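Local structure of putative polysaccharide binding proteins (DUF1812) (Bacteroides thetaiotaomicron VPI-5482, 3GF8) at residues Val39-Phe44 and Tyr66-Glu71; Ser88-Ser93 and Lys107-Ala112; Val152-Gln157 and Tyr267-Phe272. The protein is probably an outer-membrane lipoprotein of the FimB/Mfa2 family that takes part in fimbrial assembly, although its exact function is not established. One frame throughout, in Å; residues are numbered along the deposited sequence. Where two conformers were deposited one is given.

Interaction 1. Residues Val39-Phe44 and Tyr66-Glu71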
loop_
_atom_site.group_PDB
_atom_site.type_symbol
_atom_site.label_atom_id
_atom_site.label_comp_id
_atom_site.label_asym_id
_atom_site.label_seq_id
_atom_site.Cartn_x
_atom_site.Cartn_y
_atom_site.Cartn_z
ATOM N N VAL A 39 -9.214 6.012 -11.745
ATOM C CA VAL A 39 -7.879 6.463 -12.113
ATOM C C VAL A 39 -7.955 7.975 -12.221
ATOM O O VAL A 39 -8.987 8.518 -12.640
ATOM C CB VAL A 39 -7.405 5.801 -13.404
ATOM C CG1 VAL A 39 -7.172 4.313 -13.186
ATOM C CG2 VAL A 39 -8.460 5.992 -14.567
ATOM N N GLU A 40 -6.882 8.661 -11.821
ATOM C CA GLU A 40 -6.801 10.078 -12.025
ATOM C C GLU A 40 -5.424 10.390 -12.584
ATOM O O GLU A 40 -4.396 10.225 -11.904
ATOM C CB GLU A 40 -7.093 10.816 -10.736
ATOM C CG GLU A 40 -7.118 12.372 -10.864
ATOM C CD GLU A 40 -7.676 13.054 -9.595
ATOM O OE1 GLU A 40 -6.992 13.091 -8.528
ATOM O OE2 GLU A 40 -8.821 13.523 -9.659
ATOM N N LEU A 41 -5.420 10.801 -13.850
ATOM C CA LEU A 41 -4.185 11.067 -14.604
ATOM C C LEU A 41 -3.790 12.532 -14.403
ATOM O O LEU A 41 -4.615 13.421 -14.561
ATOM C CB LEU A 41 -4.397 10.800 -16.103
ATOM C CG LEU A 41 -3.150 10.805 -17.005
ATOM C CD1 LEU A 41 -2.359 9.537 -16.847
ATOM C CD2 LEU A 41 -3.522 11.029 -18.475
ATOM N N TYR A 42 -2.530 12.763 -14.071
ATOM C CA TYR A 42 -1.988 14.107 -13.943
ATOM C C TYR A 42 -1.078 14.357 -15.164
ATOM O O TYR A 42 -0.230 13.514 -15.482
ATOM C CB TYR A 42 -1.229 14.207 -12.596
ATOM C CG TYR A 42 -2.176 14.270 -11.415
ATOM C CD1 TYR A 42 -2.833 13.139 -10.963
ATOM C CD2 TYR A 42 -2.471 15.489 -10.793
ATOM C CE1 TYR A 42 -3.761 13.210 -9.905
ATOM C CE2 TYR A 42 -3.362 15.560 -9.724
ATOM C CZ TYR A 42 -4.011 14.419 -9.294
ATOM O OH TYR A 42 -4.894 14.496 -8.244
ATOM N N VAL A 43 -1.250 15.497 -15.831
ATOM C CA VAL A 43 -0.477 15.845 -17.028
ATOM C C VAL A 43 0.323 17.125 -16.814
ATOM O O VAL A 43 -0.205 18.144 -16.392
ATOM C CB VAL A 43 -1.369 15.998 -18.255
ATOM C CG1 VAL A 43 -0.520 16.388 -19.502
ATOM C CG2 VAL A 43 -2.141 14.715 -18.515
ATOM N N PHE A 44 1.618 17.039 -17.076
ATOM C CA PHE A 44 2.542 18.133 -16.909
ATOM C C PHE A 44 3.231 18.347 -18.264
ATOM O O PHE A 44 3.350 17.423 -19.058
ATOM C CB PHE A 44 3.578 17.771 -15.841
ATOM C CG PHE A 44 2.996 17.573 -14.471
ATOM C CD1 PHE A 44 2.503 16.342 -14.086
ATOM C CD2 PHE A 44 2.937 18.627 -13.565
ATOM C CE1 PHE A 44 1.951 16.166 -12.810
ATOM C CE2 PHE A 44 2.398 18.454 -12.300
ATOM C CZ PHE A 44 1.901 17.225 -11.926
ATOM N N TYR A 66 -10.460 -0.979 -21.189
ATOM C CA TYR A 66 -10.522 0.446 -20.868
ATOM C C TYR A 66 -9.314 1.235 -21.397
ATOM O O TYR A 66 -8.176 0.882 -21.155
ATOM C CB TYR A 66 -10.627 0.665 -19.357
ATOM C CG TYR A 66 -10.564 2.139 -18.995
ATOM C CD1 TYR A 66 -11.644 2.985 -19.244
ATOM C CD2 TYR A 66 -9.418 2.689 -18.434
ATOM C CE1 TYR A 66 -11.578 4.358 -18.942
ATOM C CE2 TYR A 66 -9.347 4.054 -18.101
ATOM C CZ TYR A 66 -10.421 4.875 -18.358
ATOM O OH TYR A 66 -10.314 6.207 -18.042
ATOM N N LEU A 67 -9.572 2.322 -22.096
ATOM C CA LEU A 67 -8.522 3.276 -22.451
ATOM C C LEU A 67 -9.046 4.670 -22.147
ATOM O O LEU A 67 -10.221 4.952 -22.358
ATOM C CB LEU A 67 -8.136 3.146 -23.944
ATOM C CG LEU A 67 -7.325 1.917 -24.376
ATOM C CD1 LEU A 67 -7.021 1.974 -25.879
ATOM C CD2 LEU A 67 -6.039 1.824 -23.599
HETATM N N MSE A 68 -8.197 5.532 -21.612
HETATM C CA MSE A 68 -8.589 6.906 -21.356
HETATM C C MSE A 68 -8.234 7.764 -22.570
HETATM O O MSE A 68 -7.094 7.777 -23.025
HETATM C CB MSE A 68 -7.886 7.453 -20.129
HETATM C CG MSE A 68 -8.182 8.918 -19.856
HETATM SE SE MSE A 68 -7.361 9.596 -18.224
HETATM C CE MSE A 68 -8.711 8.944 -16.983
ATOM N N GLU A 69 -9.213 8.489 -23.082
ATOM C CA GLU A 69 -8.996 9.398 -24.195
ATOM C C GLU A 69 -8.551 10.761 -23.670
ATOM O O GLU A 69 -9.283 11.409 -22.947
ATOM C CB GLU A 69 -10.283 9.484 -25.027
ATOM C CG GLU A 69 -10.596 8.174 -25.839
ATOM N N VAL A 70 -7.341 11.188 -24.010
ATOM C CA VAL A 70 -6.777 12.426 -23.467
ATOM C C VAL A 70 -6.619 13.480 -24.591
ATOM O O VAL A 70 -5.788 13.297 -25.477
ATOM C CB VAL A 70 -5.373 12.142 -22.805
ATOM C CG1 VAL A 70 -4.710 13.433 -22.327
ATOM C CG2 VAL A 70 -5.469 11.101 -21.641
ATOM N N GLU A 71 -7.395 14.575 -24.560
ATOM C CA GLU A 71 -7.251 15.675 -25.538
ATOM C C GLU A 71 -6.026 16.503 -25.200
ATOM O O GLU A 71 -5.979 17.138 -24.165
ATOM C CB GLU A 71 -8.487 16.579 -25.551
ATOM C CG GLU A 71 -8.340 17.865 -26.393
ATOM C CD GLU A 71 -8.242 17.586 -27.874
ATOM O OE1 GLU A 71 -8.999 16.718 -28.355
ATOM O OE2 GLU A 71 -7.415 18.234 -28.555
#

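Interaction 2. Residues Ser88-Ser93 and Lys107-Ala112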
loop_
_atom_site.group_PDB
_atom_site.type_symbol
_atom_site.label_atom_id
_atom_site.label_comp_id
_atom_site.label_asym_id
_atom_site.label_seq_id
_atom_site.Cartn_x
_atom_site.Cartn_y
_atom_site.Cartn_z
ATOM N N SER A 88 -10.325 8.770 1.792
ATOM C CA SER A 88 -9.276 8.603 2.795
ATOM C C SER A 88 -8.115 9.543 2.624
ATOM O O SER A 88 -7.349 9.764 3.582
ATOM C CB SER A 88 -8.744 7.184 2.827
ATOM O OG SER A 88 -9.788 6.273 3.105
ATOM N N TYR A 89 -7.995 10.137 1.440
ATOM C CA TYR A 89 -6.781 10.832 1.098
ATOM C C TYR A 89 -7.075 12.252 0.663
ATOM O O TYR A 89 -8.066 12.482 -0.007
ATOM C CB TYR A 89 -6.102 10.092 -0.045
ATOM C CG TYR A 89 -6.079 8.606 0.134
ATOM C CD1 TYR A 89 -5.165 8.024 0.984
ATOM C CD2 TYR A 89 -6.954 7.775 -0.545
ATOM C CE1 TYR A 89 -5.103 6.658 1.172
ATOM C CE2 TYR A 89 -6.888 6.389 -0.375
ATOM C CZ TYR A 89 -5.952 5.838 0.490
ATOM O OH TYR A 89 -5.854 4.458 0.728
ATOM N N ASP A 90 -6.201 13.183 1.057
ATOM C CA ASP A 90 -6.130 14.509 0.427
ATOM C C ASP A 90 -4.980 14.539 -0.524
ATOM O O ASP A 90 -3.840 14.273 -0.123
ATOM C CB ASP A 90 -5.918 15.624 1.462
ATOM C CG ASP A 90 -7.127 15.794 2.381
ATOM O OD1 ASP A 90 -8.283 15.894 1.881
ATOM O OD2 ASP A 90 -6.916 15.793 3.605
ATOM N N ILE A 91 -5.271 14.894 -1.767
ATOM C CA ILE A 91 -4.244 15.101 -2.773
ATOM C C ILE A 91 -4.210 16.607 -2.990
ATOM O O ILE A 91 -5.244 17.221 -3.201
ATOM C CB ILE A 91 -4.576 14.375 -4.094
ATOM C CG1 ILE A 91 -4.797 12.859 -3.845
ATOM C CG2 ILE A 91 -3.464 14.627 -5.130
ATOM C CD1 ILE A 91 -5.502 12.065 -5.040
ATOM N N THR A 92 -3.037 17.215 -2.915
ATOM C CA THR A 92 -2.925 18.664 -3.115
ATOM C C THR A 92 -3.550 19.082 -4.459
ATOM O O THR A 92 -3.493 18.331 -5.453
ATOM C CB THR A 92 -1.457 19.121 -3.036
ATOM O OG1 THR A 92 -0.678 18.303 -3.873
ATOM C CG2 THR A 92 -0.873 18.955 -1.614
ATOM N N SER A 93 -4.166 20.258 -4.481
ATOM C CA SER A 93 -4.684 20.846 -5.733
ATOM C C SER A 93 -3.729 21.798 -6.344
ATOM O O SER A 93 -3.280 22.766 -5.706
ATOM C CB SER A 93 -5.968 21.629 -5.525
ATOM O OG SER A 93 -6.840 20.836 -4.822
ATOM N N LYS A 107 -1.842 12.733 1.111
ATOM C CA LYS A 107 -1.721 12.523 2.545
ATOM C C LYS A 107 -2.914 11.730 3.055
ATOM O O LYS A 107 -4.056 12.063 2.766
ATOM C CB LYS A 107 -1.562 13.856 3.271
ATOM C CG LYS A 107 -1.409 13.675 4.753
ATOM C CD LYS A 107 -1.353 14.980 5.503
ATOM C CE LYS A 107 0.091 15.400 5.765
ATOM N NZ LYS A 107 0.181 16.715 6.449
ATOM N N LEU A 108 -2.651 10.634 3.770
ATOM C CA LEU A 108 -3.725 9.896 4.447
ATOM C C LEU A 108 -4.316 10.816 5.513
ATOM O O LEU A 108 -3.573 11.416 6.290
ATOM C CB LEU A 108 -3.179 8.621 5.108
ATOM C CG LEU A 108 -4.095 7.734 5.943
ATOM C CD1 LEU A 108 -5.238 7.160 5.116
ATOM C CD2 LEU A 108 -3.267 6.580 6.635
ATOM N N LYS A 109 -5.640 10.964 5.519
ATOM C CA LYS A 109 -6.306 11.806 6.489
ATOM C C LYS A 109 -6.198 11.190 7.867
ATOM O O LYS A 109 -6.331 9.961 8.022
ATOM C CB LYS A 109 -7.784 11.965 6.115
ATOM C CG LYS A 109 -8.003 12.782 4.815
ATOM C CD LYS A 109 -9.497 12.976 4.601
ATOM C CE LYS A 109 -9.859 13.572 3.278
ATOM N NZ LYS A 109 -11.294 13.286 2.963
ATOM N N ARG A 110 -5.944 12.039 8.856
ATOM C CA ARG A 110 -5.938 11.642 10.268
ATOM C C ARG A 110 -6.477 12.752 11.174
ATOM O O ARG A 110 -6.466 13.919 10.836
ATOM C CB ARG A 110 -4.561 11.190 10.746
ATOM C CG ARG A 110 -3.548 12.338 11.061
ATOM C CD ARG A 110 -3.335 13.268 9.858
ATOM N NE ARG A 110 -2.707 12.581 8.723
ATOM C CZ ARG A 110 -1.388 12.543 8.489
ATOM N NH1 ARG A 110 -0.538 13.148 9.313
ATOM N NH2 ARG A 110 -0.910 11.882 7.428
ATOM N N GLU A 111 -6.942 12.352 12.332
ATOM C CA GLU A 111 -7.318 13.244 13.404
ATOM C C GLU A 111 -6.117 13.556 14.278
ATOM O O GLU A 111 -5.072 12.938 14.106
ATOM C CB GLU A 111 -8.305 12.522 14.280
ATOM C CG GLU A 111 -9.636 12.187 13.640
ATOM C CD GLU A 111 -10.579 11.567 14.696
ATOM O OE1 GLU A 111 -10.045 10.966 15.691
ATOM O OE2 GLU A 111 -11.827 11.698 14.522
ATOM N N ALA A 112 -6.296 14.443 15.270
ATOM C CA ALA A 112 -5.203 14.842 16.177
ATOM C C ALA A 112 -4.559 13.667 16.830
ATOM O O ALA A 112 -3.348 13.711 17.111
ATOM C CB ALA A 112 -5.675 15.824 17.290
HETATM O O HOH W 1 -10.580 13.369 -0.118
#

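Interaction 3. Residues Val152-Gln157 and Tyr267-Phe272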
loop_
_atom_site.group_PDB
_atom_site.type_symbol
_atom_site.label_atom_id
_atom_site.label_comp_id
_atom_site.label_asym_id
_atom_site.label_seq_id
_atom_site.Cartn_x
_atom_site.Cartn_y
_atom_site.Cartn_z
ATOM N N VAL A 152 -3.130 -6.614 6.254
ATOM C CA VAL A 152 -2.458 -7.683 7.005
ATOM C C VAL A 152 -3.442 -8.296 7.987
ATOM O O VAL A 152 -4.142 -7.573 8.695
ATOM C CB VAL A 152 -1.201 -7.215 7.757
ATOM C CG1 VAL A 152 -0.391 -6.262 6.935
ATOM C CG2 VAL A 152 -1.570 -6.574 9.028
ATOM N N ARG A 153 -3.526 -9.626 7.985
ATOM C CA ARG A 153 -4.303 -10.355 8.966
ATOM C C ARG A 153 -3.334 -11.009 9.931
ATOM O O ARG A 153 -2.526 -11.857 9.526
ATOM C CB ARG A 153 -5.142 -11.412 8.297
ATOM C CG ARG A 153 -5.826 -12.335 9.316
ATOM C CD ARG A 153 -6.934 -13.154 8.675
ATOM N NE ARG A 153 -7.867 -12.274 7.998
ATOM C CZ ARG A 153 -9.007 -12.664 7.462
ATOM N NH1 ARG A 153 -9.396 -13.932 7.545
ATOM N NH2 ARG A 153 -9.774 -11.767 6.863
ATOM N N PHE A 154 -3.381 -10.599 11.198
ATOM C CA PHE A 154 -2.502 -11.162 12.203
ATOM C C PHE A 154 -3.238 -12.128 13.122
ATOM O O PHE A 154 -4.322 -11.838 13.592
ATOM C CB PHE A 154 -1.861 -10.093 13.054
ATOM C CG PHE A 154 -0.879 -9.221 12.332
ATOM C CD1 PHE A 154 0.205 -9.760 11.687
ATOM C CD2 PHE A 154 -0.994 -7.850 12.365
ATOM C CE1 PHE A 154 1.138 -8.948 11.071
ATOM C CE2 PHE A 154 -0.049 -7.033 11.747
ATOM C CZ PHE A 154 1.006 -7.585 11.110
ATOM N N GLY A 155 -2.617 -13.285 13.350
ATOM C CA GLY A 155 -3.025 -14.237 14.367
ATOM C C GLY A 155 -1.906 -14.425 15.377
ATOM O O GLY A 155 -0.714 -14.357 15.051
ATOM N N PHE A 156 -2.273 -14.646 16.629
ATOM C CA PHE A 156 -1.290 -14.833 17.660
ATOM C C PHE A 156 -1.692 -16.064 18.440
ATOM O O PHE A 156 -2.766 -16.085 19.011
ATOM C CB PHE A 156 -1.231 -13.591 18.572
ATOM C CG PHE A 156 -0.960 -12.321 17.828
ATOM C CD1 PHE A 156 -1.989 -11.614 17.267
ATOM C CD2 PHE A 156 0.333 -11.857 17.674
ATOM C CE1 PHE A 156 -1.732 -10.469 16.542
ATOM C CE2 PHE A 156 0.595 -10.715 16.952
ATOM C CZ PHE A 156 -0.424 -10.020 16.392
ATOM N N GLN A 157 -0.820 -17.075 18.466
ATOM C CA GLN A 157 -1.041 -18.310 19.221
ATOM C C GLN A 157 0.180 -18.779 19.990
ATOM O O GLN A 157 1.346 -18.481 19.671
ATOM C CB GLN A 157 -1.383 -19.460 18.287
ATOM C CG GLN A 157 -2.462 -19.207 17.287
ATOM C CD GLN A 157 -2.491 -20.289 16.196
ATOM O OE1 GLN A 157 -1.797 -21.307 16.292
ATOM N NE2 GLN A 157 -3.305 -20.065 15.156
ATOM N N TYR A 267 -1.107 -9.928 3.499
ATOM C CA TYR A 267 -0.195 -10.682 4.323
ATOM C C TYR A 267 -0.968 -11.309 5.452
ATOM O O TYR A 267 -1.510 -10.611 6.297
ATOM C CB TYR A 267 0.854 -9.748 4.889
ATOM C CG TYR A 267 1.744 -9.082 3.868
ATOM C CD1 TYR A 267 1.362 -7.924 3.243
ATOM C CD2 TYR A 267 2.996 -9.602 3.569
ATOM C CE1 TYR A 267 2.183 -7.307 2.328
ATOM C CE2 TYR A 267 3.824 -8.984 2.648
ATOM C CZ TYR A 267 3.405 -7.845 2.033
ATOM O OH TYR A 267 4.225 -7.225 1.136
ATOM N N HIS A 268 -1.059 -12.625 5.463
ATOM C CA HIS A 268 -1.669 -13.304 6.571
ATOM C C HIS A 268 -0.561 -13.952 7.349
ATOM O O HIS A 268 0.042 -14.916 6.880
ATOM C CB HIS A 268 -2.640 -14.366 6.095
ATOM C CG HIS A 268 -3.336 -15.070 7.217
ATOM N ND1 HIS A 268 -4.322 -16.004 7.010
ATOM C CD2 HIS A 268 -3.204 -14.959 8.560
ATOM C CE1 HIS A 268 -4.753 -16.461 8.172
ATOM N NE2 HIS A 268 -4.090 -15.844 9.131
ATOM N N ILE A 269 -0.303 -13.409 8.532
ATOM C CA ILE A 269 0.786 -13.816 9.386
ATOM C C ILE A 269 0.252 -14.355 10.691
ATOM O O ILE A 269 -0.460 -13.643 11.425
ATOM C CB ILE A 269 1.718 -12.629 9.673
ATOM C CG1 ILE A 269 2.078 -11.910 8.351
ATOM C CG2 ILE A 269 2.936 -13.104 10.494
ATOM C CD1 ILE A 269 3.161 -10.861 8.499
ATOM N N ILE A 270 0.559 -15.619 10.973
ATOM C CA ILE A 270 0.415 -16.163 12.311
ATOM C C ILE A 270 1.754 -16.088 13.069
ATOM O O ILE A 270 2.768 -16.586 12.586
ATOM C CB ILE A 270 -0.015 -17.626 12.329
ATOM C CG1 ILE A 270 -1.169 -17.901 11.360
ATOM C CG2 ILE A 270 -0.492 -17.972 13.707
ATOM C CD1 ILE A 270 -2.371 -17.064 11.616
ATOM N N PHE A 271 1.739 -15.484 14.259
ATOM C CA PHE A 271 2.810 -15.628 15.231
ATOM C C PHE A 271 2.539 -16.755 16.223
ATOM O O PHE A 271 1.455 -16.828 16.857
ATOM C CB PHE A 271 3.000 -14.328 16.005
ATOM C CG PHE A 271 3.330 -13.165 15.128
ATOM C CD1 PHE A 271 2.334 -12.494 14.464
ATOM C CD2 PHE A 271 4.633 -12.755 14.969
ATOM C CE1 PHE A 271 2.622 -11.444 13.654
ATOM C CE2 PHE A 271 4.927 -11.694 14.159
ATOM C CZ PHE A 271 3.922 -11.043 13.499
ATOM N N PHE A 272 3.538 -17.628 16.346
ATOM C CA PHE A 272 3.557 -18.701 17.317
ATOM C C PHE A 272 4.515 -18.289 18.414
ATOM O O PHE A 272 5.732 -18.219 18.194
ATOM C CB PHE A 272 3.993 -20.012 16.671
ATOM C CG PHE A 272 3.022 -20.498 15.666
ATOM C CD1 PHE A 272 3.003 -19.955 14.394
ATOM C CD2 PHE A 272 2.066 -21.427 16.013
ATOM C CE1 PHE A 272 2.066 -20.374 13.475
ATOM C CE2 PHE A 272 1.118 -21.844 15.101
ATOM C CZ PHE A 272 1.117 -21.326 13.837
#

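Interaction 1. Residues Val39-Phe44 and Tyr66-Glu71
The ring of Tyr66 meets Val39 obliquely, Val39 CG2 lying 3.9 Å from the phenolic OH of Tyr66 and only slightly farther from its CE2. One face of the same ring carries the backbone N of Met68, 3.9 Å above the plane of the Tyr66 ring and offset toward its rim. The hydroxyl itself is hydrogen-bonded to Glu56, so Val39 touches a phenol whose polar end is already engaged. Val39 and Tyr66 reach toward each other tip to tip, as do Val39 and Met68, the latter present as selenomethionine. A bend at chi3 (-82°) places the terminal CE of Met68, which stops 3.8 Å from Val39 CG2. No backbone hydrogen bond links the segments: the axes of strands 39-44 and 68-70 approach to 10.3 Å and run 24° apart, a spacing consistent with the packing of two sheets face to face, as in the beta sandwiches of the transthyretin-like clan to which the family belongs. Strand 16-21 pairs with 68-70, and its Phe20 also touches Val39 and Tyr66. Two residues further along the same strand as Val39, Leu41 continues the interface. Its CB lies 3.8 Å from the selenium of Met68, the two side chains slanting past each other. Farther along, Leu41 CD2 approaches Val70 CG2 to 3.7 Å, and here the side chains cross at about a right angle; Phe79 of strand 75-83 packs against Leu41 as well.

Interaction 2. Residues Ser88-Ser93 and Lys107-Ala112
Tyr89 and Leu108 face one another as a non-hydrogen-bonded antiparallel pair, and their side chains cross obliquely, with Leu108 CD1 4.0 Å from Tyr89 CE1. The CB of Ser88 sits over the centre of the Tyr89 ring, 3.7 Å above its plane, so the aromatic group is met by its own neighbour as well as by the opposing leucine. Tyr89 OH bonds to the backbone O of Glu121, whose side chain also receives Ser88 OG. Asp90 is on the face opposite Tyr89, and Lys109, just past the strand end, crosses it at about a right angle. With CG of Lys109 anti to its carbonyl carbon (chi1 -68°) and the chain extended beyond, the aliphatic part passes the carboxylate: CG lies 3.4 Å from Asp90 OD2, and CE comes still nearer, 3.1 Å from Asp90 OD1. The backbone supplies the frame: Asp90 and Lys107 exchange two hydrogen bonds, and Lys109 N gives a nearly straight one (173°) to Ser88 O at 2.8 Å. Strand 89-91 is the edge and 105-108 the centre of a small three-stranded antiparallel sheet, with 180-182 on its far side. Arg110 folds back to grip Leu108 O side-on through NE and NH2, the oxygen lying in the guanidinium plane, and NH2 forms a salt bridge with Asp190. The ammonium of Lys109 bonds to Asp87 O and shares a water with Tyr89 O, yet Lys109 NZ stays 4.1 Å from Asp90 OD1. Attraction between these opposite charges therefore probably acts only as a longer-range effect, with the carbonyl of Asp87 and a water holding the lysine tip.

Interaction 3. Residues Val152-Gln157 and Tyr267-Phe272
Phe271 packs against both Phe154 and Phe156, the three rings forming an aromatic cluster on the tightly packed side of a parallel strand pair, 139-158 with 266-273. Phe154 CD1 meets the edge of the Phe271 ring, 3.5 Å from Phe271 CE1, with the two planes inclined at 51°. Phe156 instead lies alongside Phe271, pointing the same way; their planes are nearly parallel but slid apart, so the rings barely overlap, and Phe156 CE2 reaches Phe271 CD1 at 3.5 Å. Ile269 CD1 touches the edge of Phe154, and this face of the mixed sheet packs on strand 224-229 and helix 241-246 through Leu225 and Tyr244. Replacing Phe271 by an alanine would probably open a gap beside Phe154 and Phe156, leaving both rings without the shared partner and freer to turn. Five backbone hydrogen bonds, from Arg153 N to Tyr267 O through Gln157 N to Phe271 O, stitch the strands in a regular ladder.

The opposite face is looser and nearer solvent. There the CD of Arg153 rests over the centre of the His268 imidazole as a CH-pi contact, 4.0 Å from the ring centroid. Gly155 has no side chain, and Ile270 CD1 settles 4.0 Å from its CA. Gln157 and Phe272 run side by side, their amide and ring planes 75° apart, and Gln157 OE1 comes 3.2 Å from Phe272 CE2. Arg153 takes its charge on to a salt bridge with Asp211 and a cation-pi contact with Tyr209. Because its aliphatic part meets the imidazole, any repulsion were His268 protonated would probably be softened, though not removed.

Overall arrangement
Read from the N terminus, the three contacts follow in series, and none nests within or crosses another. Interaction 1 closes a loop of 21 residues that carries strand 50-57 and brings strands 38-44 and 68-70 together. Interaction 2 soon follows, closing 13 residues as a hairpin, and touches interaction 1 where Ile91 packs on Tyr42 and Glu40. Interaction 3 spans far more chain: 109 residues, including strands and two short helices, separate its segments. Its centre lies about 39 Å from that of interaction 1, on the other side of the chain's centre. Strand 139-158 connects the two regions indirectly, pairing with 266-273 in interaction 3 and with 16-21, the partner of 68-70.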